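Side-chain contacts in probable transcriptional regulator (Pseudomonas aeruginosa, PDB 2FBI), which probably binds DNA as a dimeric MarR-family transcriptional regulator with a winged helix-turn-helix fold: residues W83-P86 against V92-N95; I42-L45 against E50-S53; H32-Q37 against Q101-S106; R117-E120 against K126-Q129. All coordinates share one frame; numbering follows the deposited sequence. Where two conformers were deposited one is given.

Contact 1. Residues W83-P86 against V92-N95; sequences WKAP and VYVN
Two first torsions set up the side-chain contact between Trp83 and Asn95. Each residue holds its CG between its own backbone N and carbonyl carbon, with chi1 at 39° in Trp83 and 68° in Asn95. The indole then lies over strand 91-96, and the amide oxygen meets it from the rim. Trp83 NE1 donates to Asn95 OD1 at 2.6 Å. The N-H points fairly straight at the oxygen, at 153°, and OD1 stays close to the indole plane. The amide itself is strongly tilted against the ring.

Tyr93, two residues before Asn95 on the same strand, meets the ring instead over a face. Its CB lies over one face of the six-membered ring, 3.5 Å from Trp83 CZ2, in a CH-pi contact. The phenol ring is nearly parallel to the indole but slid away, with 5.2 Å between the Tyr93 and Trp83 six-membered ring centroids, so the two rings barely overlap. Ala85 CB adds a looser touch on Tyr93 CE1 at 4.0 Å.

The backbones pair as antiparallel strands. Trp83 and Tyr93 form a hydrogen-bonded pair, with Trp83 N to Tyr93 O at 3.0 Å and Tyr93 N to Trp83 O at 2.9 Å. Lys84 and Val92 form the next, non-hydrogen-bonded pair, with their side chains on the face away from Trp83 and Tyr93. This is the beta hairpin that forms the wing of a winged helix domain. Trp83 and Asn95 also touch Glu50. The indole N-H is satisfied by a single amide oxygen, and that bond, together with Tyr93 CB over the face, should fix the rotation of the Trp83 ring on this partly exposed surface.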
loop_
_atom_site.group_PDB
_atom_site.type_symbol
_atom_site.label_atom_id
_atom_site.label_comp_id
_atom_site.label_asym_id
_atom_site.label_seq_id
_atom_site.Cartn_x
_atom_site.Cartn_y
_atom_site.Cartn_z
ATOM N N TRP A 83 0.184 19.244 19.828
ATOM C CA TRP A 83 -0.371 19.894 20.995
ATOM C C TRP A 83 -1.512 19.088 21.570
ATOM O O TRP A 83 -2.264 18.448 20.823
ATOM C CB TRP A 83 -0.900 21.310 20.663
ATOM C CG TRP A 83 -1.598 21.452 19.309
ATOM C CD1 TRP A 83 -0.983 21.532 18.065
ATOM C CD2 TRP A 83 -3.004 21.567 19.063
ATOM N NE1 TRP A 83 -1.939 21.686 17.090
ATOM C CE2 TRP A 83 -3.177 21.719 17.678
ATOM C CE3 TRP A 83 -4.143 21.547 19.880
ATOM C CZ2 TRP A 83 -4.428 21.823 17.101
ATOM C CZ3 TRP A 83 -5.389 21.671 19.293
ATOM C CH2 TRP A 83 -5.522 21.804 17.932
ATOM N N LYS A 84 -1.670 19.169 22.884
ATOM C CA LYS A 84 -2.802 18.519 23.551
ATOM C C LYS A 84 -4.058 19.367 23.417
ATOM O O LYS A 84 -3.992 20.588 23.587
ATOM C CB LYS A 84 -2.459 18.176 25.019
ATOM C CG LYS A 84 -1.533 16.960 25.102
ATOM C CD LYS A 84 -0.339 17.116 26.036
ATOM C CE LYS A 84 -0.508 16.353 27.327
ATOM N NZ LYS A 84 -0.840 17.277 28.463
ATOM N N ALA A 85 -5.177 18.738 23.070
ATOM C CA ALA A 85 -6.441 19.436 22.991
ATOM C C ALA A 85 -6.806 20.061 24.352
ATOM O O ALA A 85 -6.883 19.344 25.369
ATOM C CB ALA A 85 -7.530 18.535 22.527
ATOM N N PRO A 86 -7.017 21.403 24.371
ATOM C CA PRO A 86 -7.345 22.160 25.600
ATOM C C PRO A 86 -8.450 21.489 26.430
ATOM O O PRO A 86 -8.322 21.389 27.671
ATOM C CB PRO A 86 -7.815 23.521 25.067
ATOM C CG PRO A 86 -7.081 23.687 23.782
ATOM C CD PRO A 86 -6.935 22.290 23.185
ATOM N N VAL A 92 -4.057 14.171 21.149
ATOM C CA VAL A 92 -2.972 14.931 20.606
ATOM C C VAL A 92 -3.297 15.250 19.149
ATOM O O VAL A 92 -3.480 14.347 18.322
ATOM C CB VAL A 92 -1.661 14.174 20.718
ATOM C CG1 VAL A 92 -0.544 14.957 20.007
ATOM C CG2 VAL A 92 -1.350 13.864 22.191
ATOM N N TYR A 93 -3.398 16.550 18.889
ATOM C CA TYR A 93 -3.530 17.119 17.545
ATOM C C TYR A 93 -2.233 17.505 16.866
ATOM O O TYR A 93 -1.241 17.926 17.479
ATOM C CB TYR A 93 -4.454 18.339 17.570
ATOM C CG TYR A 93 -5.864 17.896 17.663
ATOM C CD1 TYR A 93 -6.336 17.251 18.823
ATOM C CD2 TYR A 93 -6.724 18.072 16.600
ATOM C CE1 TYR A 93 -7.642 16.821 18.899
ATOM C CE2 TYR A 93 -8.033 17.667 16.684
ATOM C CZ TYR A 93 -8.475 17.041 17.821
ATOM O OH TYR A 93 -9.767 16.598 17.861
ATOM N N VAL A 94 -2.261 17.369 15.561
ATOM C CA VAL A 94 -1.081 17.631 14.777
ATOM C C VAL A 94 -1.435 18.661 13.674
ATOM O O VAL A 94 -2.492 18.600 13.062
ATOM C CB VAL A 94 -0.482 16.332 14.129
ATOM C CG1 VAL A 94 0.849 16.622 13.563
ATOM C CG2 VAL A 94 -0.350 15.151 15.139
ATOM N N ASN A 95 -0.512 19.577 13.416
ATOM C CA ASN A 95 -0.645 20.453 12.235
ATOM C C ASN A 95 0.687 20.828 11.563
ATOM O O ASN A 95 1.778 20.710 12.145
ATOM C CB ASN A 95 -1.523 21.687 12.559
ATOM C CG ASN A 95 -0.868 22.624 13.535
ATOM O OD1 ASN A 95 -1.066 22.522 14.741
ATOM N ND2 ASN A 95 -0.087 23.579 13.013
#

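Contact 2. Residues I42-L45 against E50-S53; sequences IRIL and EMES
Ile44 and Leu45 pack on Met51 in a small, buried, apolar contact. It joins the second half of helix 36-48 to the short strand 51-52 that soon follows it. All three side chains are buried, and the two segments cover about 150 Å² of each other in total.

Met51 does the work from the strand side, and its CB is directed toward the helix. Its CG is anti to the backbone N, with chi1 at 177°, which extends the chain toward the helix. A bend at chi3, -44°, then turns the methyl group toward Ile44 CG2. Ile44 CG2 meets the sulfur, Met51 SD, at 3.8 Å and the methyl, Met51 CE, at 3.9 Å. Leu45 touches nearer the root of the same side chain, where its CD2 lies 3.9 Å from Met51 CB. The two helix residues thus take different parts of one methionine: Ile44 the end and Leu45 the base.

Leu56 of helix 53-59 touches all three side chains and joins them in one apolar cluster. Leu45 also reaches Val80, Val94 and Leu96 of the hairpin strands, and Ile44 packs on Leu12 of the second subunit. At the end of the strand, Glu52 is the N-cap of helix 53-59; its carboxylate bonds to Tyr54 N and Gln55 N.

Met51 pairs through its backbone with Val94, so its strand forms one edge of the sheet within this chain. A short strand between two helices, paired with the wing, is characteristic of the winged helix-turn-helix fold of MarR regulators.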
loop_
_atom_site.group_PDB
_atom_site.type_symbol
_atom_site.label_atom_id
_atom_site.label_comp_id
_atom_site.label_asym_id
_atom_site.label_seq_id
_atom_site.Cartn_x
_atom_site.Cartn_y
_atom_site.Cartn_z
ATOM N N ILE A 42 2.243 14.970 5.443
ATOM C CA ILE A 42 2.218 16.378 5.008
ATOM C C ILE A 42 1.009 16.651 4.099
ATOM O O ILE A 42 0.274 17.614 4.315
ATOM C CB ILE A 42 3.558 16.733 4.271
ATOM C CG1 ILE A 42 4.701 16.739 5.278
ATOM C CG2 ILE A 42 3.420 18.098 3.561
ATOM C CD1 ILE A 42 6.109 16.721 4.671
ATOM N N ARG A 43 0.791 15.776 3.118
ATOM C CA ARG A 43 -0.346 15.909 2.209
ATOM C C ARG A 43 -1.698 15.963 2.930
ATOM O O ARG A 43 -2.567 16.753 2.563
ATOM C CB ARG A 43 -0.408 14.739 1.226
ATOM C CG ARG A 43 0.609 14.785 0.088
ATOM C CD ARG A 43 0.113 15.749 -0.925
ATOM N NE ARG A 43 -0.352 15.104 -2.137
ATOM C CZ ARG A 43 -1.311 15.587 -2.927
ATOM N NH1 ARG A 43 -1.607 14.947 -4.023
ATOM N NH2 ARG A 43 -1.999 16.683 -2.605
ATOM N N ILE A 44 -1.900 15.084 3.917
ATOM C CA ILE A 44 -3.206 15.066 4.661
ATOM C C ILE A 44 -3.351 16.271 5.547
ATOM O O ILE A 44 -4.393 16.868 5.654
ATOM C CB ILE A 44 -3.344 13.758 5.521
ATOM C CG1 ILE A 44 -3.613 12.577 4.584
ATOM C CG2 ILE A 44 -4.493 13.885 6.567
ATOM C CD1 ILE A 44 -2.901 11.369 5.018
ATOM N N LEU A 45 -2.297 16.621 6.236
ATOM C CA LEU A 45 -2.356 17.786 7.094
ATOM C C LEU A 45 -2.527 19.122 6.276
ATOM O O LEU A 45 -3.196 20.068 6.706
ATOM C CB LEU A 45 -1.088 17.798 7.939
ATOM C CG LEU A 45 -0.938 16.773 9.085
ATOM C CD1 LEU A 45 0.421 16.949 9.780
ATOM C CD2 LEU A 45 -2.133 16.906 10.140
ATOM N N GLU A 50 -5.450 20.760 10.829
ATOM C CA GLU A 50 -5.046 20.097 12.086
ATOM C C GLU A 50 -5.851 18.774 12.302
ATOM O O GLU A 50 -6.993 18.677 11.919
ATOM C CB GLU A 50 -5.197 21.019 13.285
ATOM C CG GLU A 50 -6.636 21.344 13.550
ATOM C CD GLU A 50 -6.825 22.637 14.311
ATOM O OE1 GLU A 50 -5.905 23.503 14.371
ATOM O OE2 GLU A 50 -7.913 22.764 14.880
ATOM N N MET A 51 -5.213 17.746 12.859
ATOM C CA MET A 51 -5.862 16.422 12.876
ATOM C C MET A 51 -5.418 15.703 14.135
ATOM O O MET A 51 -4.266 15.759 14.529
ATOM C CB MET A 51 -5.504 15.645 11.574
ATOM C CG MET A 51 -6.047 14.221 11.471
ATOM S SD MET A 51 -6.413 13.582 9.829
ATOM C CE MET A 51 -7.269 14.954 9.038
ATOM N N GLU A 52 -6.354 15.010 14.771
ATOM C CA GLU A 52 -6.009 14.144 15.900
ATOM C C GLU A 52 -5.110 12.990 15.389
ATOM O O GLU A 52 -5.287 12.466 14.277
ATOM C CB GLU A 52 -7.332 13.716 16.600
ATOM C CG GLU A 52 -7.175 12.845 17.827
ATOM C CD GLU A 52 -6.828 11.400 17.474
ATOM O OE1 GLU A 52 -7.364 10.904 16.474
ATOM O OE2 GLU A 52 -6.057 10.760 18.219
ATOM N N SER A 53 -4.128 12.605 16.196
ATOM C CA SER A 53 -3.023 11.793 15.727
ATOM C C SER A 53 -3.355 10.363 15.331
ATOM O O SER A 53 -2.713 9.853 14.418
ATOM C CB SER A 53 -1.874 11.818 16.716
ATOM O OG SER A 53 -2.289 11.184 17.908
#

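Contact 3. Residues H32-Q37 against Q101-S106; sequences HGLTEQ and QQCFVS
His32 opens the contact. Its ring reaches toward helix 98-122, and CE1 comes within 4.1 Å of Ser106 O. The same carbon is 4.4 Å from Ser106 OG, so this is loose packing. The polar end of the ring is engaged one turn further along, where His32 NE2 hydrogen-bonds to Asp110 OD2. Met107 also lies against the His32 side chain.

Gly33 ends the preceding helix. Its positive phi, 57°, and two bonds back into the last turn make a Schellman motif.

Leu34 follows and points back toward helix 98-122. Its CD1 lies 4.3 Å from Cys103 SG in one modelled position of the cysteine, which has two, so this touch is tentative. Leu34 also packs on Met107 and on Ile42, which places it between two helices.

Thr35 is the N-cap of helix 36-48, and its side chain caps a backbone N of the first turn. Gln38 OE1 bonds back to Thr35 N, in the manner of a capping box. Glu36 begins the helix and makes salt bridges to Arg26 and Arg18.

Across the contact, Ser106 OG makes a weak bond to Cys103 O of its own helix. The arrangement is a tight turn between two helices resting lightly on the long helix that follows the wing, as in the MarR fold, where that helix links the DNA-binding and dimerization regions.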
loop_
_atom_site.group_PDB
_atom_site.type_symbol
_atom_site.label_atom_id
_atom_site.label_comp_id
_atom_site.label_asym_id
_atom_site.label_seq_id
_atom_site.Cartn_x
_atom_site.Cartn_y
_atom_site.Cartn_z
ATOM N N HIS A 32 14.263 15.703 -2.549
ATOM C CA HIS A 32 13.900 16.761 -1.560
ATOM C C HIS A 32 14.177 16.259 -0.130
ATOM O O HIS A 32 13.908 16.935 0.868
ATOM C CB HIS A 32 12.435 17.158 -1.679
ATOM C CG HIS A 32 12.150 18.212 -2.709
ATOM N ND1 HIS A 32 11.750 19.489 -2.371
ATOM C CD2 HIS A 32 12.162 18.169 -4.065
ATOM C CE1 HIS A 32 11.538 20.191 -3.472
ATOM N NE2 HIS A 32 11.778 19.414 -4.513
ATOM N N GLY A 33 14.740 15.067 -0.046
ATOM C CA GLY A 33 14.942 14.453 1.253
ATOM C C GLY A 33 13.662 14.304 2.070
ATOM O O GLY A 33 13.577 14.838 3.210
ATOM N N LEU A 34 12.665 13.632 1.454
ATOM C CA LEU A 34 11.582 13.018 2.207
ATOM C C LEU A 34 11.152 11.631 1.830
ATOM O O LEU A 34 11.266 11.193 0.662
ATOM C CB LEU A 34 10.395 13.930 2.521
ATOM C CG LEU A 34 9.678 15.139 1.996
ATOM C CD1 LEU A 34 9.615 16.108 3.199
ATOM C CD2 LEU A 34 10.327 15.792 0.825
ATOM N N THR A 35 10.663 10.939 2.869
ATOM C CA THR A 35 10.092 9.642 2.713
ATOM C C THR A 35 8.669 9.851 2.268
ATOM O O THR A 35 8.072 10.856 2.564
ATOM C CB THR A 35 10.139 8.813 4.053
ATOM O OG1 THR A 35 9.287 9.418 5.057
ATOM C CG2 THR A 35 11.565 8.781 4.619
ATOM N N GLU A 36 8.134 8.885 1.551
ATOM C CA GLU A 36 6.761 8.889 1.175
ATOM C C GLU A 36 5.743 8.943 2.374
ATOM O O GLU A 36 4.640 9.513 2.224
ATOM C CB GLU A 36 6.509 7.747 0.212
ATOM C CG GLU A 36 6.779 6.383 0.787
ATOM C CD GLU A 36 7.332 5.452 -0.285
ATOM O OE1 GLU A 36 8.432 5.769 -0.820
ATOM O OE2 GLU A 36 6.662 4.446 -0.632
ATOM N N GLN A 37 6.162 8.421 3.524
ATOM C CA GLN A 37 5.321 8.294 4.688
ATOM C C GLN A 37 5.210 9.678 5.324
ATOM O O GLN A 37 4.124 10.093 5.763
ATOM C CB GLN A 37 5.941 7.270 5.650
ATOM C CG GLN A 37 6.036 5.791 5.079
ATOM C CD GLN A 37 7.259 5.437 4.165
ATOM O OE1 GLN A 37 8.331 6.070 4.164
ATOM N NE2 GLN A 37 7.081 4.375 3.409
ATOM N N GLN A 101 4.276 24.109 5.712
ATOM C CA GLN A 101 3.404 24.602 4.626
ATOM C C GLN A 101 4.212 25.079 3.417
ATOM O O GLN A 101 3.844 24.829 2.275
ATOM C CB GLN A 101 2.527 25.733 5.146
ATOM C CG GLN A 101 1.486 25.307 6.217
ATOM C CD GLN A 101 0.284 24.594 5.609
ATOM O OE1 GLN A 101 0.295 24.259 4.438
ATOM N NE2 GLN A 101 -0.741 24.356 6.404
ATOM N N GLN A 102 5.365 25.695 3.679
ATOM C CA GLN A 102 6.223 26.223 2.595
ATOM C C GLN A 102 6.974 25.083 1.937
ATOM O O GLN A 102 7.238 25.104 0.749
ATOM C CB GLN A 102 7.214 27.274 3.138
ATOM C CG GLN A 102 8.028 28.003 2.028
ATOM C CD GLN A 102 7.155 28.777 1.034
ATOM O OE1 GLN A 102 6.087 29.283 1.351
ATOM N NE2 GLN A 102 7.648 28.900 -0.166
ATOM N N CYS A 103 7.327 24.077 2.731
ATOM C CA CYS A 103 7.791 22.782 2.238
ATOM C C CYS A 103 6.780 22.181 1.258
ATOM O O CYS A 103 7.106 21.867 0.109
ATOM C CB CYS A 103 7.992 21.843 3.453
ATOM S SG CYS A 103 8.699 20.320 3.027
ATOM N N PHE A 104 5.532 22.037 1.704
ATOM C CA PHE A 104 4.510 21.538 0.785
ATOM C C PHE A 104 4.504 22.384 -0.535
ATOM O O PHE A 104 4.578 21.846 -1.644
ATOM C CB PHE A 104 3.094 21.529 1.384
ATOM C CG PHE A 104 2.053 21.162 0.357
ATOM C CD1 PHE A 104 1.717 19.805 0.132
ATOM C CD2 PHE A 104 1.460 22.152 -0.443
ATOM C CE1 PHE A 104 0.769 19.453 -0.876
ATOM C CE2 PHE A 104 0.506 21.826 -1.453
ATOM C CZ PHE A 104 0.163 20.467 -1.676
ATOM N N VAL A 105 4.440 23.711 -0.393
ATOM C CA VAL A 105 4.402 24.607 -1.593
ATOM C C VAL A 105 5.575 24.360 -2.567
ATOM O O VAL A 105 5.365 24.143 -3.748
ATOM C CB VAL A 105 4.302 26.110 -1.190
ATOM C CG1 VAL A 105 4.493 27.028 -2.427
ATOM C CG2 VAL A 105 2.984 26.406 -0.502
ATOM N N SER A 106 6.809 24.364 -2.076
ATOM C CA SER A 106 7.917 24.172 -3.005
ATOM C C SER A 106 7.993 22.795 -3.673
ATOM O O SER A 106 8.536 22.681 -4.753
ATOM C CB SER A 106 9.248 24.559 -2.380
ATOM O OG SER A 106 9.655 23.604 -1.461
#

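Contact 4. Residues R117-E120 against K126-Q129; sequences RIQE and KLAQ
Lys126 NZ forms a salt bridge with Glu136 OE1 of the second subunit, while its neighbour Leu127 turns to Ile118 and Gln119 of its own chain. The contact within the chain is apolar. It joins the end of helix 98-122 to the start of helix 124-138, just across the short turn between them.

Leu127 has its CB directed toward the other helix. Its CD1 touches the aliphatic part of Gln119, 4.1 Å from CG, and the two side chains cross at about a right angle. Gln119 is extended beyond CG, which carries its amide on past the leucine. Ile118 CG2 lies 4.5 Å from Leu127 CG, a distant touch. The backbones come nearest at Gln119 and Leu127, with 6.5 Å between their CA atoms.

The cluster continues outside the pair. Ile118 also meets Phe24 and Phe25, and Ile140 of the second subunit. Leu127 packs on Leu10 of that subunit. The chemistry is therefore divided: thin apolar packing closes the helix corner, apolar contacts extend into the dimer interface, and a charged pair at Lys126 joins the two subunits.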
loop_
_atom_site.group_PDB
_atom_site.type_symbol
_atom_site.label_atom_id
_atom_site.label_comp_id
_atom_site.label_asym_id
_atom_site.label_seq_id
_atom_site.Cartn_x
_atom_site.Cartn_y
_atom_site.Cartn_z
ATOM N N ARG A 117 3.201 13.876 -16.310
ATOM C CA ARG A 117 3.827 12.690 -16.924
ATOM C C ARG A 117 2.936 11.466 -16.829
ATOM O O ARG A 117 2.845 10.681 -17.786
ATOM C CB ARG A 117 5.182 12.423 -16.293
ATOM C CG ARG A 117 6.214 13.518 -16.548
ATOM C CD ARG A 117 7.606 13.168 -15.953
ATOM N NE ARG A 117 8.603 14.184 -16.370
ATOM C CZ ARG A 117 9.097 15.194 -15.623
ATOM N NH1 ARG A 117 8.721 15.387 -14.349
ATOM N NH2 ARG A 117 9.991 16.033 -16.153
ATOM N N ILE A 118 2.254 11.293 -15.677
ATOM C CA ILE A 118 1.344 10.152 -15.497
ATOM C C ILE A 118 0.126 10.278 -16.415
ATOM O O ILE A 118 -0.309 9.311 -17.055
ATOM C CB ILE A 118 0.914 9.969 -13.993
ATOM C CG1 ILE A 118 2.128 9.487 -13.156
ATOM C CG2 ILE A 118 -0.317 9.041 -13.888
ATOM C CD1 ILE A 118 1.907 9.295 -11.630
ATOM N N GLN A 119 -0.401 11.491 -16.501
ATOM C CA GLN A 119 -1.606 11.766 -17.283
ATOM C C GLN A 119 -1.328 11.482 -18.775
ATOM O O GLN A 119 -2.103 10.785 -19.426
ATOM C CB GLN A 119 -1.977 13.217 -17.068
ATOM C CG GLN A 119 -3.449 13.529 -17.147
ATOM C CD GLN A 119 -3.656 15.024 -17.073
ATOM O OE1 GLN A 119 -3.330 15.660 -16.046
ATOM N NE2 GLN A 119 -4.129 15.618 -18.184
ATOM N N GLU A 120 -0.195 11.966 -19.280
ATOM C CA GLU A 120 0.219 11.716 -20.678
ATOM C C GLU A 120 0.408 10.240 -20.991
ATOM O O GLU A 120 -0.090 9.747 -21.980
ATOM C CB GLU A 120 1.503 12.490 -20.995
ATOM C CG GLU A 120 1.313 13.987 -20.907
ATOM C CD GLU A 120 2.616 14.765 -20.861
ATOM O OE1 GLU A 120 3.702 14.129 -20.932
ATOM O OE2 GLU A 120 2.557 16.029 -20.758
ATOM N N LYS A 126 -8.725 8.237 -18.551
ATOM C CA LYS A 126 -8.422 7.028 -17.767
ATOM C C LYS A 126 -7.982 7.297 -16.303
ATOM O O LYS A 126 -8.324 6.525 -15.387
ATOM C CB LYS A 126 -7.411 6.137 -18.491
ATOM C CG LYS A 126 -8.043 5.232 -19.550
ATOM C CD LYS A 126 -7.019 4.304 -20.223
ATOM C CE LYS A 126 -7.455 3.948 -21.643
ATOM N NZ LYS A 126 -6.773 2.732 -22.257
ATOM N N LEU A 127 -7.238 8.381 -16.097
ATOM C CA LEU A 127 -6.840 8.810 -14.773
ATOM C C LEU A 127 -8.075 9.233 -13.942
ATOM O O LEU A 127 -8.186 8.906 -12.757
ATOM C CB LEU A 127 -5.865 9.971 -14.880
ATOM C CG LEU A 127 -4.658 10.066 -13.954
ATOM C CD1 LEU A 127 -4.305 11.522 -13.726
ATOM C CD2 LEU A 127 -4.868 9.374 -12.632
ATOM N N ALA A 128 -8.994 9.954 -14.595
ATOM C CA ALA A 128 -10.238 10.422 -13.993
ATOM C C ALA A 128 -11.194 9.269 -13.693
ATOM O O ALA A 128 -11.766 9.246 -12.616
ATOM C CB ALA A 128 -10.903 11.480 -14.885
ATOM N N GLN A 129 -11.349 8.303 -14.599
ATOM C CA GLN A 129 -12.128 7.106 -14.251
ATOM C C GLN A 129 -11.538 6.283 -13.123
ATOM O O GLN A 129 -12.271 5.702 -12.333
ATOM C CB GLN A 129 -12.356 6.161 -15.426
ATOM C CG GLN A 129 -13.081 6.739 -16.594
ATOM C CD GLN A 129 -12.662 6.052 -17.877
ATOM O OE1 GLN A 129 -11.939 6.644 -18.689
ATOM N NE2 GLN A 129 -13.050 4.777 -18.039
#

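In the fold
Contacts 1 and 2 belong to one winged helix unit. Their centres are 11 Å apart, and strands 91-96 and 51-52 are neighbours in the sheet; Val94 N to Met51 O, 2.8 Å, joins them. Contact 3 shares helix 36-48 with contact 2, at 14 Å between centres, and packs Phe104 on Arg43. Contact 4 lies far down helix 98-122, about 23 Å from contact 3 and 37 Å from contact 1 between centres, on the opposite side of the chain's centre from contact 1. Contacts 2, 3 and 4 all have residues that touch the second subunit. Helix 98-122 thus runs from the probable DNA-binding unit, beside contact 3, to contact 4 at the dimer interface.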